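Local coordinates for putative p22 protein (Leishmania major, PDB 1YQF) that is of unknown function but belongs to the MAM33 family of mitochondrial glycoproteins and is a sequence homologue of human p32, at residues 96-101 with 164-169; 104-109 with 122-127. All blocks are in the same frame, centred on the assembly; numbering follows the deposited sequence.

Interactions 1 and 2 sit with their centres about 10 Å apart on one antiparallel sheet, on the same side of the chain's centre. Strand 92-99, strand 105-113 and strand 116-125 follow one another in the chain and are neighbours in the sheet; interaction 2 is nested in the loop that interaction 1 closes between residues 101 and 164. Interaction 2 pairs the last two strands as a hairpin; interaction 1 lays helix 156-168 against the sheet. They are joined directly, Val96 O lying 2.8 Å from Ala108 N and Thr99 OG1 2.7 Å from Thr105 OG1. Both also touch a second subunit, so sheet, helix and subunit interface meet here.

Interaction 1. Residues 96-101 with 164-169; sequences VYITQK and TYLEKR
The ring of Tyr165 carries the guanidinium of Arg169 on one face: NH1 stands 3.2 Å above the ring plane, displaced toward the rim, and Tyr165 CE2 in turn lies over one face of the guanidinium. Water 1 lies in the ring plane at the edge, where it accepts from Tyr165 OH at 2.5 Å and from Gln100 NE2 as well, tying the end of the helix to the residue that follows the strand. Ile98 CD1 approaches the ring obliquely, 3.5 Å from Tyr165 CE1, so that the two side chains meet tip to tip. Tyr165 reaches this position with CG anti to its backbone N (chi1 165°). Ile98 extends CD1 through an anti chi2, and the same methyl also touches Leu166 CD2 and, at 4.0 Å, Arg169 CD. Strand 96-99 runs nearly perpendicular to helix 164-168, their axes 81° apart, in a helix-on-sheet packing that belongs to the antiparallel sheet flanked by helices characteristic of the p32 (MAM33) family. Two residues earlier in the strand, Val96 CG1 crosses obliquely against Leu166 CD2 at 4.1 Å; Val171 covers both of these residues, and Leu76 of the adjacent strand adds to the apolar layer around Ile98. Arg169, just past the helix, is fixed through its polar end: NH1 donates to Tyr165 O at 2.8 Å, on a bent path of 136° that comes from above the carbonyl plane. Its NE forms a salt bridge with Glu74, whose carboxylate probably offsets the buried positive charge, while NH2 bonds Ser23 of the second subunit. These bonds hold the guanidinium over the ring. Leu27 of the second subunit packs on Tyr165.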
# COMPACT_ATOMS: atom_id res chain seq x y z
N VAL A 96 -8.50 16.59 5.48
CA VAL A 96 -8.63 17.92 6.05
C VAL A 96 -7.58 18.12 7.13
O VAL A 96 -7.53 17.36 8.09
CB VAL A 96 -10.03 18.13 6.66
CG1 VAL A 96 -10.19 19.55 7.19
CG2 VAL A 96 -11.12 17.83 5.64
N TYR A 97 -6.75 19.14 6.99
CA TYR A 97 -5.72 19.45 7.97
C TYR A 97 -6.05 20.77 8.67
O TYR A 97 -6.36 21.76 8.03
CB TYR A 97 -4.35 19.53 7.31
CG TYR A 97 -3.97 18.27 6.55
CD1 TYR A 97 -4.36 18.10 5.23
CD2 TYR A 97 -3.22 17.26 7.15
CE1 TYR A 97 -4.03 16.94 4.52
CE2 TYR A 97 -2.88 16.11 6.45
CZ TYR A 97 -3.29 15.96 5.14
OH TYR A 97 -2.96 14.83 4.42
N ILE A 98 -5.98 20.76 10.00
CA ILE A 98 -6.20 21.95 10.81
C ILE A 98 -4.95 22.14 11.64
O ILE A 98 -4.69 21.37 12.56
CB ILE A 98 -7.45 21.77 11.71
CG1 ILE A 98 -8.68 21.45 10.86
CG2 ILE A 98 -7.70 23.03 12.54
CD1 ILE A 98 -9.97 21.28 11.64
N THR A 99 -4.17 23.17 11.31
CA THR A 99 -2.89 23.42 11.98
C THR A 99 -2.98 24.63 12.90
O THR A 99 -3.37 25.72 12.48
CB THR A 99 -1.79 23.62 10.92
OG1 THR A 99 -1.55 22.39 10.23
CG2 THR A 99 -0.44 23.96 11.58
N GLN A 100 -2.62 24.42 14.16
CA GLN A 100 -2.60 25.49 15.16
C GLN A 100 -1.35 26.35 15.00
O GLN A 100 -0.45 26.01 14.23
CB GLN A 100 -2.64 24.89 16.57
CG GLN A 100 -3.85 24.00 16.87
CD GLN A 100 -5.18 24.74 16.89
OE1 GLN A 100 -5.22 25.96 16.98
NE2 GLN A 100 -6.27 23.99 16.82
N LYS A 101 -1.31 27.45 15.74
CA LYS A 101 -0.17 28.37 15.73
C LYS A 101 1.13 27.65 16.14
O LYS A 101 2.18 27.86 15.53
CB LYS A 101 -0.45 29.55 16.66
CG LYS A 101 0.66 30.60 16.72
CD LYS A 101 0.13 31.98 17.13
CE LYS A 101 -0.47 31.98 18.54
NZ LYS A 101 0.52 31.63 19.60
N THR A 164 -19.85 19.15 13.22
CA THR A 164 -20.28 20.54 13.34
C THR A 164 -19.06 21.44 13.36
O THR A 164 -19.03 22.47 12.70
CB THR A 164 -21.08 20.73 14.64
OG1 THR A 164 -22.32 20.02 14.55
CG2 THR A 164 -21.50 22.20 14.82
N TYR A 165 -18.07 21.05 14.14
CA TYR A 165 -16.80 21.77 14.24
C TYR A 165 -16.16 21.93 12.86
O TYR A 165 -15.67 23.00 12.52
CB TYR A 165 -15.89 21.01 15.20
CG TYR A 165 -14.43 21.39 15.17
CD1 TYR A 165 -13.54 20.76 14.29
CD2 TYR A 165 -13.92 22.33 16.05
CE1 TYR A 165 -12.20 21.08 14.28
CE2 TYR A 165 -12.57 22.66 16.05
CZ TYR A 165 -11.72 22.03 15.16
OH TYR A 165 -10.38 22.35 15.14
N LEU A 166 -16.20 20.87 12.06
CA LEU A 166 -15.66 20.92 10.70
C LEU A 166 -16.52 21.82 9.82
O LEU A 166 -16.00 22.60 9.03
CB LEU A 166 -15.57 19.51 10.10
CG LEU A 166 -14.42 18.63 10.60
CD1 LEU A 166 -14.62 17.20 10.13
CD2 LEU A 166 -13.08 19.16 10.11
N GLU A 167 -17.84 21.71 9.98
CA GLU A 167 -18.81 22.49 9.21
C GLU A 167 -18.64 24.00 9.38
O GLU A 167 -18.74 24.75 8.41
CB GLU A 167 -20.23 22.08 9.60
CG GLU A 167 -21.33 22.77 8.81
CD GLU A 167 -22.71 22.28 9.17
OE1 GLU A 167 -22.97 21.06 9.01
OE2 GLU A 167 -23.54 23.09 9.62
N LYS A 168 -18.39 24.43 10.62
CA LYS A 168 -18.16 25.85 10.93
C LYS A 168 -17.00 26.41 10.11
O LYS A 168 -17.00 27.58 9.74
CB LYS A 168 -17.87 26.05 12.42
CG LYS A 168 -19.07 25.84 13.35
CD LYS A 168 -18.69 26.15 14.81
CE LYS A 168 -19.83 25.80 15.77
NZ LYS A 168 -19.45 26.03 17.20
N ARG A 169 -16.01 25.56 9.84
CA ARG A 169 -14.80 25.95 9.11
C ARG A 169 -14.89 25.82 7.58
O ARG A 169 -13.87 25.86 6.89
CB ARG A 169 -13.62 25.11 9.62
CG ARG A 169 -13.19 25.53 10.99
CD ARG A 169 -12.34 24.50 11.71
NE ARG A 169 -11.95 24.99 13.03
CZ ARG A 169 -12.78 25.15 14.05
NH1 ARG A 169 -14.08 24.85 13.95
NH2 ARG A 169 -12.31 25.61 15.20
O HOH W 1 -9.08 24.00 16.52

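Interaction 2. Residues 104-109 with 122-127; sequences QTMQAD and IRFYDE
Four backbone hydrogen bonds join residues 104-109 to 122-127 as an antiparallel beta hairpin. Thr105 and Tyr125 exchange two of them, and so do Gln107 and Arg123; the straightest runs from Gln107 N to Arg123 O, 2.8 Å long and nearly along the C=O axis. Met106 with Phe124 and Ala108 with Ile122 are the non-hydrogen-bonded pairs, and their side chains share one face of the sheet. There Met106 CB lies 3.4 Å from Phe124 CE1. The Met106 side chain bends at chi3 (-77°), bringing its CE 3.6 Å from Phe124 CZ, while its SD makes an oblique Met-aromatic contact with the ring. Trp194 and Phe201 of the second subunit meet the Phe124 ring, and Tyr165 packs on Met106. On the other face Gln107 and Arg123 run side by side, Gln107 CB 3.9 Å from Arg123 CG, and Arg123 NH2 is held by Arg142 O. Leu130 and Ala131 of helix 128-132 pack on the Tyr125 side chain. Tyr125 OH donates to Gln107 OE1, although the hydroxyl's place is less certain. At the other end of that amide, Gln107 NE2 donates in its own plane to the syn lone pair of Asp109 OD1, at 2.9 Å.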
# COMPACT_ATOMS: atom_id res chain seq x y z
N GLN A 104 0.83 22.00 16.01
CA GLN A 104 -0.01 20.82 16.24
C GLN A 104 -1.13 20.76 15.20
O GLN A 104 -1.80 21.77 14.96
CB GLN A 104 -0.60 20.84 17.66
CG GLN A 104 -0.64 19.47 18.34
CD GLN A 104 -1.19 19.51 19.76
OE1 GLN A 104 -1.29 18.47 20.41
NE2 GLN A 104 -1.56 20.69 20.23
N THR A 105 -1.34 19.59 14.60
CA THR A 105 -2.23 19.46 13.43
C THR A 105 -3.20 18.29 13.53
O THR A 105 -2.80 17.15 13.74
CB THR A 105 -1.38 19.28 12.14
OG1 THR A 105 -0.65 20.48 11.87
CG2 THR A 105 -2.29 19.10 10.93
N MET A 106 -4.48 18.58 13.32
CA MET A 106 -5.50 17.54 13.21
C MET A 106 -5.65 17.15 11.75
O MET A 106 -5.68 18.01 10.88
CB MET A 106 -6.85 18.06 13.71
CG MET A 106 -7.96 16.99 13.68
SD MET A 106 -9.61 17.68 13.77
CE MET A 106 -9.71 18.08 15.47
N GLN A 107 -5.79 15.85 11.51
CA GLN A 107 -6.09 15.34 10.18
C GLN A 107 -7.42 14.59 10.25
O GLN A 107 -7.56 13.64 11.03
CB GLN A 107 -4.98 14.39 9.71
CG GLN A 107 -5.18 13.86 8.29
CD GLN A 107 -4.23 12.74 7.94
OE1 GLN A 107 -3.02 12.84 8.16
NE2 GLN A 107 -4.76 11.66 7.38
N ALA A 108 -8.39 15.01 9.44
CA ALA A 108 -9.67 14.32 9.35
C ALA A 108 -9.82 13.73 7.95
O ALA A 108 -9.73 14.46 6.97
CB ALA A 108 -10.81 15.27 9.65
N ASP A 109 -10.03 12.42 7.87
CA ASP A 109 -10.28 11.76 6.60
C ASP A 109 -11.77 11.63 6.39
O ASP A 109 -12.46 11.05 7.22
CB ASP A 109 -9.65 10.37 6.57
CG ASP A 109 -8.16 10.39 6.78
OD1 ASP A 109 -7.62 11.42 7.23
OD2 ASP A 109 -7.44 9.40 6.53
N ILE A 122 -9.88 10.44 12.51
CA ILE A 122 -9.36 11.67 13.11
C ILE A 122 -8.10 11.34 13.89
O ILE A 122 -8.12 10.46 14.75
CB ILE A 122 -10.38 12.28 14.08
CG1 ILE A 122 -11.73 12.50 13.40
CG2 ILE A 122 -9.84 13.60 14.65
CD1 ILE A 122 -12.81 12.88 14.36
N ARG A 123 -7.03 12.06 13.60
CA ARG A 123 -5.74 11.83 14.26
C ARG A 123 -4.99 13.15 14.39
O ARG A 123 -5.31 14.11 13.71
CB ARG A 123 -4.94 10.84 13.43
CG ARG A 123 -4.53 11.38 12.07
CD ARG A 123 -3.84 10.38 11.21
NE ARG A 123 -2.58 9.96 11.81
CZ ARG A 123 -1.74 9.09 11.27
NH1 ARG A 123 -2.01 8.52 10.11
NH2 ARG A 123 -0.61 8.80 11.89
N PHE A 124 -3.96 13.18 15.23
CA PHE A 124 -3.19 14.39 15.48
C PHE A 124 -1.69 14.16 15.29
O PHE A 124 -1.21 13.04 15.41
CB PHE A 124 -3.43 14.90 16.89
CG PHE A 124 -4.84 15.35 17.13
CD1 PHE A 124 -5.26 16.60 16.70
CD2 PHE A 124 -5.74 14.53 17.81
CE1 PHE A 124 -6.55 17.03 16.94
CE2 PHE A 124 -7.03 14.95 18.04
CZ PHE A 124 -7.44 16.20 17.61
N TYR A 125 -0.98 15.25 15.00
CA TYR A 125 0.48 15.26 14.85
C TYR A 125 1.05 16.48 15.57
O TYR A 125 0.42 17.53 15.59
CB TYR A 125 0.88 15.35 13.38
CG TYR A 125 0.31 14.31 12.45
CD1 TYR A 125 0.97 13.11 12.22
CD2 TYR A 125 -0.88 14.54 11.76
CE1 TYR A 125 0.45 12.15 11.35
CE2 TYR A 125 -1.40 13.60 10.88
CZ TYR A 125 -0.73 12.41 10.68
OH TYR A 125 -1.26 11.48 9.80
N ASP A 126 2.25 16.35 16.13
CA ASP A 126 2.88 17.46 16.84
C ASP A 126 3.28 18.60 15.90
O ASP A 126 3.26 19.76 16.31
CB ASP A 126 4.11 16.98 17.61
CG ASP A 126 3.76 16.10 18.80
OD1 ASP A 126 2.67 16.17 19.41
OD2 ASP A 126 4.60 15.26 19.18
N GLU A 127 3.63 18.26 14.66
CA GLU A 127 4.07 19.27 13.70
C GLU A 127 3.41 19.14 12.32
O GLU A 127 3.09 18.04 11.86
CB GLU A 127 5.60 19.25 13.56
CG GLU A 127 6.18 17.95 13.03
CD GLU A 127 7.70 17.96 13.03
OE1 GLU A 127 8.29 18.17 14.11
OE2 GLU A 127 8.30 17.75 11.95